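Local coordinates for uncharacterized protein (PDB 4QAN) that is of unknown function, adopts a cystatin-like fold as a divergent member of the NTF2-like superfamily, and can bind a magnesium ion, at residues F211-I216 with A240-T245; G261-E266 with W349-L354; K3-V8 with D236-L241. One frame throughout, in Å; residues are numbered along the deposited sequence. Where two conformers were deposited one is given.

Overall arrangement
Contacts 1 and 3 share helix 237-242, and contact 2 uses the helix that follows. Contact 3 sets the N-terminal segment 3-8 against the start of helix 237-242, and contact 1 lays the loop 211-216 over its far end; their centres are about 8 Å apart, they share Ala240 and Leu241, and Met214 N probably hydrogen-bonds to Val8 O. Contact 2, centred about 9 Å from contact 1, joins helix 254-275 to strand 349-353. Phe243 O to Ile351 N and Thr245 O to Gln350 NE2 probably bond across. Contacts 2 and 3, with centres about 14 Å apart, meet through Leu241 on Tyr263 and Ala264. All three lie away from Ser360, a residue of a magnesium site.

Contact 1: residues F211-I216 with A240-T245; sequences FQAMPI and ALAFAT
Ile216 carries CG1 in the crowded position between its backbone N and carbonyl carbon (chi1 62°) and runs on extended to CD1, while Phe243 has CG anti to its carbonyl carbon (chi1 -80°); together these torsions set a methyl over a ring. The setting is a cystatin-like fold, in which the loop before helix 221-234 crosses over residues 240-245, a segment that includes a type I beta turn from Ala242 to Thr245. Ile216 CD1 sits 3.6 Å from the centroid of the Phe243 ring, 10° off its normal, a CH-pi contact over the centre of the face. Ile216 CG1 also rests 3.6 Å from Ala242 CB, so the chain lies against both residues, and the small alanine methyl lets the loop come close. The backbone secures the same corner: Ile216 N donates to Ala242 O at 3.2 Å in a nearly straight bond, reaching the oxygen from above the carbonyl plane. Ala242 O also accepts Thr245 N within the turn, so two bonds grip it. An alanine at Phe243 would remove the ring and would probably leave Ile216 CD1 without its flat seat, while loosening the packing on Gln227 and Phe228 of helix 221-234. Farther along, Thr245 CG2 lies 3.3 Å from Ala213 O, and Pro215 lays CB 3.2 Å from Thr245 O. That carbonyl, like Ile216 O, is bound by Gln350 NE2. At the start of segment 211-216, Phe211 meets the helix by its ring edge, CZ lying 3.9 Å from Leu241 CD1.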
loop_
_atom_site.group_PDB
_atom_site.type_symbol
_atom_site.label_atom_id
_atom_site.label_comp_id
_atom_site.label_asym_id
_atom_site.label_seq_id
_atom_site.Cartn_x
_atom_site.Cartn_y
_atom_site.Cartn_z
ATOM N N PHE A 211 2.960 5.715 7.805
ATOM C CA PHE A 211 3.334 5.113 9.068
ATOM C C PHE A 211 4.250 3.915 8.841
ATOM O O PHE A 211 4.214 3.284 7.774
ATOM C CB PHE A 211 2.077 4.678 9.833
ATOM C CG PHE A 211 1.383 3.503 9.222
ATOM C CD1 PHE A 211 0.419 3.682 8.250
ATOM C CD2 PHE A 211 1.713 2.214 9.602
ATOM C CE1 PHE A 211 -0.211 2.592 7.672
ATOM C CE2 PHE A 211 1.082 1.128 9.039
ATOM C CZ PHE A 211 0.122 1.317 8.060
ATOM N N GLN A 212 5.079 3.644 9.852
ATOM C CA GLN A 212 5.936 2.457 9.899
ATOM C C GLN A 212 5.563 1.726 11.209
ATOM O O GLN A 212 5.746 2.261 12.297
ATOM C CB GLN A 212 7.440 2.851 9.849
ATOM C CG GLN A 212 8.397 1.725 9.417
ATOM C CD GLN A 212 9.842 2.181 9.158
ATOM O OE1 GLN A 212 10.107 2.994 8.272
ATOM N NE2 GLN A 212 10.787 1.636 9.928
ATOM N N ALA A 213 5.003 0.525 11.097
ATOM C CA ALA A 213 4.608 -0.220 12.288
ATOM C C ALA A 213 5.872 -0.731 12.986
ATOM O O ALA A 213 6.907 -0.900 12.336
ATOM C CB ALA A 213 3.692 -1.362 11.910
HETATM N N MSE A 214 5.789 -0.905 14.303
HETATM C CA MSE A 214 6.889 -1.472 15.072
HETATM C C MSE A 214 6.682 -2.955 15.196
HETATM O O MSE A 214 5.576 -3.442 15.032
HETATM C CB MSE A 214 6.946 -0.832 16.449
HETATM C CG MSE A 214 5.882 -1.377 17.390
HETATM SE SE MSE A 214 6.074 -0.486 19.128
HETATM C CE MSE A 214 4.814 -1.664 20.085
ATOM N N PRO A 215 7.756 -3.709 15.487
ATOM C CA PRO A 215 7.538 -5.129 15.746
ATOM C C PRO A 215 6.708 -5.366 17.015
ATOM O O PRO A 215 6.931 -4.703 18.017
ATOM C CB PRO A 215 8.960 -5.662 15.954
ATOM C CG PRO A 215 9.804 -4.739 15.162
ATOM C CD PRO A 215 9.192 -3.396 15.426
ATOM N N ILE A 216 5.729 -6.267 16.949
ATOM C CA ILE A 216 5.120 -6.831 18.160
ATOM C C ILE A 216 5.081 -8.342 18.020
ATOM O O ILE A 216 5.009 -8.871 16.906
ATOM C CB ILE A 216 3.697 -6.303 18.456
ATOM C CG1 ILE A 216 2.731 -6.669 17.337
ATOM C CG2 ILE A 216 3.712 -4.794 18.683
ATOM C CD1 ILE A 216 1.312 -6.204 17.606
ATOM N N ALA A 240 -2.325 -5.634 13.209
ATOM C CA ALA A 240 -2.196 -6.808 12.364
ATOM C C ALA A 240 -0.891 -6.772 11.558
ATOM O O ALA A 240 -0.208 -7.804 11.430
ATOM C CB ALA A 240 -3.389 -6.944 11.446
ATOM N N LEU A 241 -0.530 -5.601 11.033
ATOM C CA LEU A 241 0.709 -5.501 10.252
ATOM C C LEU A 241 1.936 -5.605 11.160
ATOM O O LEU A 241 2.894 -6.299 10.820
ATOM C CB LEU A 241 0.763 -4.201 9.476
ATOM C CG LEU A 241 -0.323 -4.030 8.417
ATOM C CD1 LEU A 241 -0.367 -2.573 7.977
ATOM C CD2 LEU A 241 -0.131 -4.953 7.227
ATOM N N ALA A 242 1.883 -4.938 12.321
ATOM C CA ALA A 242 2.932 -5.047 13.351
ATOM C C ALA A 242 3.372 -6.486 13.673
ATOM O O ALA A 242 4.540 -6.717 13.969
ATOM C CB ALA A 242 2.491 -4.360 14.629
ATOM N N PHE A 243 2.449 -7.441 13.638
ATOM C CA PHE A 243 2.784 -8.870 13.918
ATOM C C PHE A 243 3.743 -9.505 12.921
ATOM O O PHE A 243 4.366 -10.531 13.222
ATOM C CB PHE A 243 1.516 -9.736 14.033
ATOM C CG PHE A 243 0.833 -9.636 15.376
ATOM C CD1 PHE A 243 1.486 -10.038 16.529
ATOM C CD2 PHE A 243 -0.450 -9.126 15.485
ATOM C CE1 PHE A 243 0.872 -9.928 17.774
ATOM C CE2 PHE A 243 -1.078 -9.036 16.715
ATOM C CZ PHE A 243 -0.414 -9.425 17.862
ATOM N N ALA A 244 3.841 -8.939 11.725
ATOM C CA ALA A 244 4.815 -9.410 10.733
ATOM C C ALA A 244 5.942 -8.402 10.475
ATOM O O ALA A 244 6.723 -8.571 9.557
ATOM C CB ALA A 244 4.104 -9.738 9.440
ATOM N N THR A 245 6.033 -7.365 11.291
ATOM C CA THR A 245 7.105 -6.386 11.147
ATOM C C THR A 245 8.353 -6.929 11.844
ATOM O O THR A 245 8.431 -6.944 13.055
ATOM C CB THR A 245 6.669 -5.039 11.729
ATOM O OG1 THR A 245 5.451 -4.635 11.082
ATOM C CG2 THR A 245 7.755 -3.977 11.525
#

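Contact 2: residues G261-E266 with W349-L354; sequences GEYAKE and WQIQSL
Two side chains one helical turn apart, Tyr263 and Glu266, reach from helix 254-275 to the end of strand 349-353. Glu266, extended beyond CG, presents OE1 to Leu354 N; the bond is 3.2 Å long, almost straight at 175°, and enters nearly along the C-O axis. Glu266 OE2 accepts a hydrogen bond from a water at 2.7 Å, and the same water donates to Gln352 O, bridging helix and strand a second time. Glutamate suits this place because its length spans the gap and its two oxygens serve separate donors. Tyr263, with CG anti to its backbone N, crosses the side chains of Ile351 and Leu354 at about a right angle. Tyr263 CE1 lies 3.8 Å from Leu354 CG, and the hydroxyl tip abuts two neighbouring methyls, Tyr263 OH standing 3.2 Å from Leu354 CD2 and 3.3 Å from Ile351 CG2. Around this shell, Phe228 of helix 221-234 touches Tyr263, Ile351 and Leu354 alike, and Ala244 also packs on the tyrosine. The strand is shaped by a classic beta bulge, Gln352 and Ser353 both facing Thr341, just before the Leu354 amide that bonds to Glu266; Ser353 OG turns to Ser355 OG. The whole joins helix 254-275 to the sheet of the cystatin-like fold. Chemically the two ends differ: a carboxylate that accepts both an amide and a water is probably ionised, whereas Tyr263 OH is buried with no polar partner in the model and meets only hydrocarbon across this contact, so a desolvation cost is likely to be paid there.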
loop_
_atom_site.group_PDB
_atom_site.type_symbol
_atom_site.label_atom_id
_atom_site.label_comp_id
_atom_site.label_asym_id
_atom_site.label_seq_id
_atom_site.Cartn_x
_atom_site.Cartn_y
_atom_site.Cartn_z
ATOM N N GLY A 261 4.146 -2.658 2.895
ATOM C CA GLY A 261 3.292 -2.665 1.709
ATOM C C GLY A 261 2.983 -4.052 1.187
ATOM O O GLY A 261 1.839 -4.341 0.882
ATOM N N GLU A 262 3.995 -4.906 1.084
ATOM C CA GLU A 262 3.806 -6.301 0.635
ATOM C C GLU A 262 2.953 -7.113 1.611
ATOM O O GLU A 262 2.098 -7.902 1.205
ATOM C CB GLU A 262 5.152 -7.041 0.498
ATOM C CG GLU A 262 6.049 -6.595 -0.630
ATOM C CD GLU A 262 5.593 -7.104 -1.990
ATOM O OE1 GLU A 262 4.473 -7.661 -2.094
ATOM O OE2 GLU A 262 6.365 -6.942 -2.963
ATOM N N TYR A 263 3.212 -6.963 2.904
ATOM C CA TYR A 263 2.462 -7.777 3.858
ATOM C C TYR A 263 0.997 -7.332 3.861
ATOM O O TYR A 263 0.099 -8.164 3.930
ATOM C CB TYR A 263 3.072 -7.747 5.261
ATOM C CG TYR A 263 2.421 -8.748 6.196
ATOM C CD1 TYR A 263 2.712 -10.110 6.100
ATOM C CD2 TYR A 263 1.500 -8.337 7.165
ATOM C CE1 TYR A 263 2.112 -11.033 6.939
ATOM C CE2 TYR A 263 0.899 -9.250 8.019
ATOM C CZ TYR A 263 1.207 -10.601 7.899
ATOM O OH TYR A 263 0.633 -11.522 8.746
ATOM N N ALA A 264 0.775 -6.022 3.754
ATOM C CA ALA A 264 -0.559 -5.479 3.618
ATOM C C ALA A 264 -1.303 -6.116 2.435
ATOM O O ALA A 264 -2.500 -6.432 2.528
ATOM C CB ALA A 264 -0.509 -3.974 3.453
ATOM N N LYS A 265 -0.593 -6.256 1.327
ATOM C CA LYS A 265 -1.139 -6.910 0.168
ATOM C C LYS A 265 -1.524 -8.353 0.445
ATOM O O LYS A 265 -2.591 -8.784 -0.012
ATOM C CB LYS A 265 -0.160 -6.862 -0.997
ATOM C CG LYS A 265 -0.832 -7.266 -2.288
ATOM C CD LYS A 265 0.070 -7.143 -3.487
ATOM C CE LYS A 265 -0.719 -7.547 -4.721
ATOM N NZ LYS A 265 0.140 -7.549 -5.913
ATOM N N GLU A 266 -0.660 -9.093 1.154
ATOM C CA GLU A 266 -0.928 -10.512 1.513
ATOM C C GLU A 266 -2.124 -10.624 2.447
ATOM O O GLU A 266 -2.921 -11.570 2.354
ATOM C CB GLU A 266 0.238 -11.169 2.286
ATOM C CG GLU A 266 1.533 -11.487 1.551
ATOM C CD GLU A 266 2.639 -12.029 2.503
ATOM O OE1 GLU A 266 2.478 -13.094 3.203
ATOM O OE2 GLU A 266 3.711 -11.377 2.543
ATOM N N TRP A 349 7.373 -14.804 19.274
ATOM C CA TRP A 349 7.062 -15.175 17.902
ATOM C C TRP A 349 6.314 -14.118 17.121
ATOM O O TRP A 349 5.456 -13.419 17.661
ATOM C CB TRP A 349 6.252 -16.461 17.879
ATOM C CG TRP A 349 7.001 -17.561 18.441
ATOM C CD1 TRP A 349 7.169 -17.835 19.758
ATOM C CD2 TRP A 349 7.735 -18.549 17.722
ATOM N NE1 TRP A 349 7.952 -18.940 19.910
ATOM C CE2 TRP A 349 8.319 -19.401 18.675
ATOM C CE3 TRP A 349 7.952 -18.801 16.359
ATOM C CZ2 TRP A 349 9.110 -20.496 18.317
ATOM C CZ3 TRP A 349 8.729 -19.882 15.999
ATOM C CH2 TRP A 349 9.302 -20.722 16.975
ATOM N N GLN A 350 6.645 -14.049 15.828
ATOM C CA GLN A 350 5.991 -13.176 14.844
ATOM C C GLN A 350 5.587 -13.955 13.614
ATOM O O GLN A 350 6.031 -15.099 13.398
ATOM C CB GLN A 350 6.949 -12.082 14.409
ATOM C CG GLN A 350 7.247 -11.072 15.500
ATOM C CD GLN A 350 8.013 -9.873 14.970
ATOM O OE1 GLN A 350 9.224 -9.947 14.745
ATOM N NE2 GLN A 350 7.316 -8.759 14.772
ATOM N N ILE A 351 4.757 -13.326 12.793
ATOM C CA ILE A 351 4.353 -13.915 11.528
ATOM C C ILE A 351 5.412 -13.568 10.489
ATOM O O ILE A 351 5.720 -12.408 10.302
ATOM C CB ILE A 351 2.974 -13.436 11.083
ATOM C CG1 ILE A 351 1.899 -13.913 12.066
ATOM C CG2 ILE A 351 2.649 -13.941 9.678
ATOM C CD1 ILE A 351 0.529 -13.252 11.867
ATOM N N GLN A 352 5.992 -14.579 9.846
ATOM C CA GLN A 352 6.904 -14.328 8.711
ATOM C C GLN A 352 6.127 -14.186 7.406
ATOM O O GLN A 352 6.349 -13.241 6.658
ATOM C CB GLN A 352 7.946 -15.419 8.593
ATOM C CG GLN A 352 8.904 -15.245 7.424
ATOM C CD GLN A 352 10.053 -16.228 7.486
ATOM O OE1 GLN A 352 10.148 -17.130 6.669
ATOM N NE2 GLN A 352 10.925 -16.066 8.470
ATOM N N SER A 353 5.164 -15.071 7.177
ATOM C CA SER A 353 4.274 -14.962 6.017
ATOM C C SER A 353 2.938 -15.660 6.237
ATOM O O SER A 353 2.783 -16.486 7.128
ATOM C CB SER A 353 4.947 -15.522 4.746
ATOM O OG SER A 353 4.973 -16.932 4.791
ATOM N N LEU A 354 1.977 -15.297 5.405
ATOM C CA LEU A 354 0.668 -15.899 5.407
ATOM C C LEU A 354 0.644 -17.083 4.427
ATOM O O LEU A 354 -0.320 -17.278 3.688
ATOM C CB LEU A 354 -0.393 -14.839 5.066
ATOM C CG LEU A 354 -0.443 -13.663 6.054
ATOM C CD1 LEU A 354 -1.451 -12.582 5.650
ATOM C CD2 LEU A 354 -0.708 -14.142 7.476
HETATM O O HOH W 1 5.600 -11.618 4.468
#

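Contact 3: residues K3-V8 with D236-L241; sequences KEESEV and DLTRAL
The carboxylate of Glu5 supplies acceptors to the first turn of helix 237-242. Glu5 OE2 takes Thr238 N at 2.7 Å on the syn lone pair, and also Thr238 OG1 at 2.9 Å from well above the carboxylate plane. Glu5 OE1 receives Arg239 N at 2.9 Å, so three bonds fix the group's rotation. A bend at chi2 (-76°) brings the carboxylate there; glutamate suits the task because it is long enough to cross from its own helix. In this cystatin-like fold a glutamate far off in sequence thus bonds to backbone amides at the N-terminal end of helix 237-242, while Asp236 at the N-cap position makes no capping bond with its side chain, its OD1 binding Gly1 N instead. The two carboxylates lie close, Glu5 OE1 to Asp236 OD1 being 3.9 Å, a repulsion that the helix end and the amino group of Gly1 would probably offset. Glu4 O is satisfied by a water donating at 2.5 Å, which weakly accepts from Arg239 NH1. Beside the polar cluster, Val8 CG2 packs 3.6 Å from Thr238 CG2, the threonine thereby offering its hydroxyl to Glu5 and its methyl to the branched valine.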
loop_
_atom_site.group_PDB
_atom_site.type_symbol
_atom_site.label_atom_id
_atom_site.label_comp_id
_atom_site.label_asym_id
_atom_site.label_seq_id
_atom_site.Cartn_x
_atom_site.Cartn_y
_atom_site.Cartn_z
ATOM N N LYS A 3 -6.427 3.833 20.252
ATOM C CA LYS A 3 -5.262 3.636 21.122
ATOM C C LYS A 3 -4.421 2.417 20.700
ATOM O O LYS A 3 -3.193 2.518 20.601
ATOM C CB LYS A 3 -5.717 3.462 22.573
ATOM C CG LYS A 3 -4.588 3.301 23.579
ATOM C CD LYS A 3 -5.056 2.551 24.818
ATOM C CE LYS A 3 -4.061 2.683 25.957
ATOM N NZ LYS A 3 -4.020 4.071 26.498
ATOM N N GLU A 4 -5.087 1.279 20.465
ATOM C CA GLU A 4 -4.418 0.005 20.104
ATOM C C GLU A 4 -3.587 0.106 18.810
ATOM O O GLU A 4 -2.546 -0.537 18.684
ATOM C CB GLU A 4 -5.439 -1.146 19.966
ATOM C CG GLU A 4 -5.931 -1.758 21.278
ATOM C CD GLU A 4 -6.881 -0.857 22.060
ATOM O OE1 GLU A 4 -7.451 0.091 21.473
ATOM O OE2 GLU A 4 -7.061 -1.099 23.275
ATOM N N GLU A 5 -4.063 0.902 17.855
ATOM C CA GLU A 5 -3.345 1.147 16.600
ATOM C C GLU A 5 -2.218 2.168 16.784
ATOM O O GLU A 5 -1.167 2.072 16.144
ATOM C CB GLU A 5 -4.315 1.657 15.534
ATOM C CG GLU A 5 -5.400 0.664 15.149
ATOM C CD GLU A 5 -4.886 -0.438 14.249
ATOM O OE1 GLU A 5 -4.343 -1.438 14.795
ATOM O OE2 GLU A 5 -5.037 -0.302 13.003
ATOM N N SER A 6 -2.455 3.146 17.654
ATOM C CA SER A 6 -1.496 4.212 17.923
ATOM C C SER A 6 -0.144 3.706 18.476
ATOM O O SER A 6 0.917 4.075 17.971
ATOM C CB SER A 6 -2.130 5.230 18.887
ATOM O OG SER A 6 -1.217 6.247 19.254
ATOM N N GLU A 7 -0.186 2.849 19.493
ATOM C CA GLU A 7 1.037 2.432 20.214
ATOM C C GLU A 7 1.883 1.357 19.501
ATOM O O GLU A 7 2.902 0.902 20.030
ATOM C CB GLU A 7 0.695 2.001 21.657
ATOM C CG GLU A 7 -0.322 0.871 21.801
ATOM C CD GLU A 7 -0.960 0.834 23.179
ATOM O OE1 GLU A 7 -0.266 1.119 24.176
ATOM O OE2 GLU A 7 -2.161 0.518 23.269
ATOM N N VAL A 8 1.460 0.960 18.305
ATOM C CA VAL A 8 2.222 0.021 17.492
ATOM C C VAL A 8 2.955 0.748 16.362
ATOM O O VAL A 8 3.407 0.125 15.411
ATOM C CB VAL A 8 1.328 -1.120 16.953
ATOM C CG1 VAL A 8 0.676 -1.858 18.112
ATOM C CG2 VAL A 8 0.262 -0.615 15.991
ATOM N N ASP A 236 -8.216 -3.532 13.881
ATOM C CA ASP A 236 -6.924 -2.977 14.270
ATOM C C ASP A 236 -5.854 -3.442 13.249
ATOM O O ASP A 236 -4.923 -4.166 13.590
ATOM C CB ASP A 236 -6.548 -3.408 15.711
ATOM C CG ASP A 236 -7.289 -2.598 16.804
ATOM O OD1 ASP A 236 -7.864 -1.539 16.490
ATOM O OD2 ASP A 236 -7.286 -3.013 17.992
ATOM N N LEU A 237 -5.999 -3.026 11.998
ATOM C CA LEU A 237 -5.184 -3.571 10.928
ATOM C C LEU A 237 -3.728 -3.121 11.003
ATOM O O LEU A 237 -2.832 -3.799 10.484
ATOM C CB LEU A 237 -5.808 -3.283 9.573
ATOM C CG LEU A 237 -7.184 -3.926 9.308
ATOM C CD1 LEU A 237 -7.490 -3.897 7.821
ATOM C CD2 LEU A 237 -7.293 -5.363 9.809
ATOM N N THR A 238 -3.479 -2.006 11.669
ATOM C CA THR A 238 -2.112 -1.603 11.921
ATOM C C THR A 238 -1.390 -2.561 12.848
ATOM O O THR A 238 -0.245 -2.888 12.610
ATOM C CB THR A 238 -2.040 -0.200 12.490
ATOM O OG1 THR A 238 -2.742 0.653 11.598
ATOM C CG2 THR A 238 -0.614 0.270 12.583
ATOM N N ARG A 239 -2.075 -3.004 13.891
ATOM C CA ARG A 239 -1.542 -3.989 14.805
ATOM C C ARG A 239 -1.379 -5.328 14.085
ATOM O O ARG A 239 -0.397 -6.062 14.288
ATOM C CB ARG A 239 -2.483 -4.097 16.005
ATOM C CG ARG A 239 -1.995 -4.958 17.133
ATOM C CD ARG A 239 -2.894 -4.803 18.368
ATOM N NE ARG A 239 -2.829 -5.994 19.216
ATOM C CZ ARG A 239 -1.882 -6.247 20.120
ATOM N NH1 ARG A 239 -0.898 -5.372 20.349
ATOM N NH2 ARG A 239 -1.938 -7.382 20.818
ATOM N N ALA A 240 -2.325 -5.634 13.209
ATOM C CA ALA A 240 -2.196 -6.808 12.364
ATOM C C ALA A 240 -0.891 -6.772 11.558
ATOM O O ALA A 240 -0.208 -7.804 11.430
ATOM C CB ALA A 240 -3.389 -6.944 11.446
ATOM N N LEU A 241 -0.530 -5.601 11.033
ATOM C CA LEU A 241 0.709 -5.501 10.252
ATOM C C LEU A 241 1.936 -5.605 11.160
ATOM O O LEU A 241 2.894 -6.299 10.820
ATOM C CB LEU A 241 0.763 -4.201 9.476
ATOM C CG LEU A 241 -0.323 -4.030 8.417
ATOM C CD1 LEU A 241 -0.367 -2.573 7.977
ATOM C CD2 LEU A 241 -0.131 -4.953 7.227
HETATM O O HOH W 2 -1.660 -2.330 20.236
#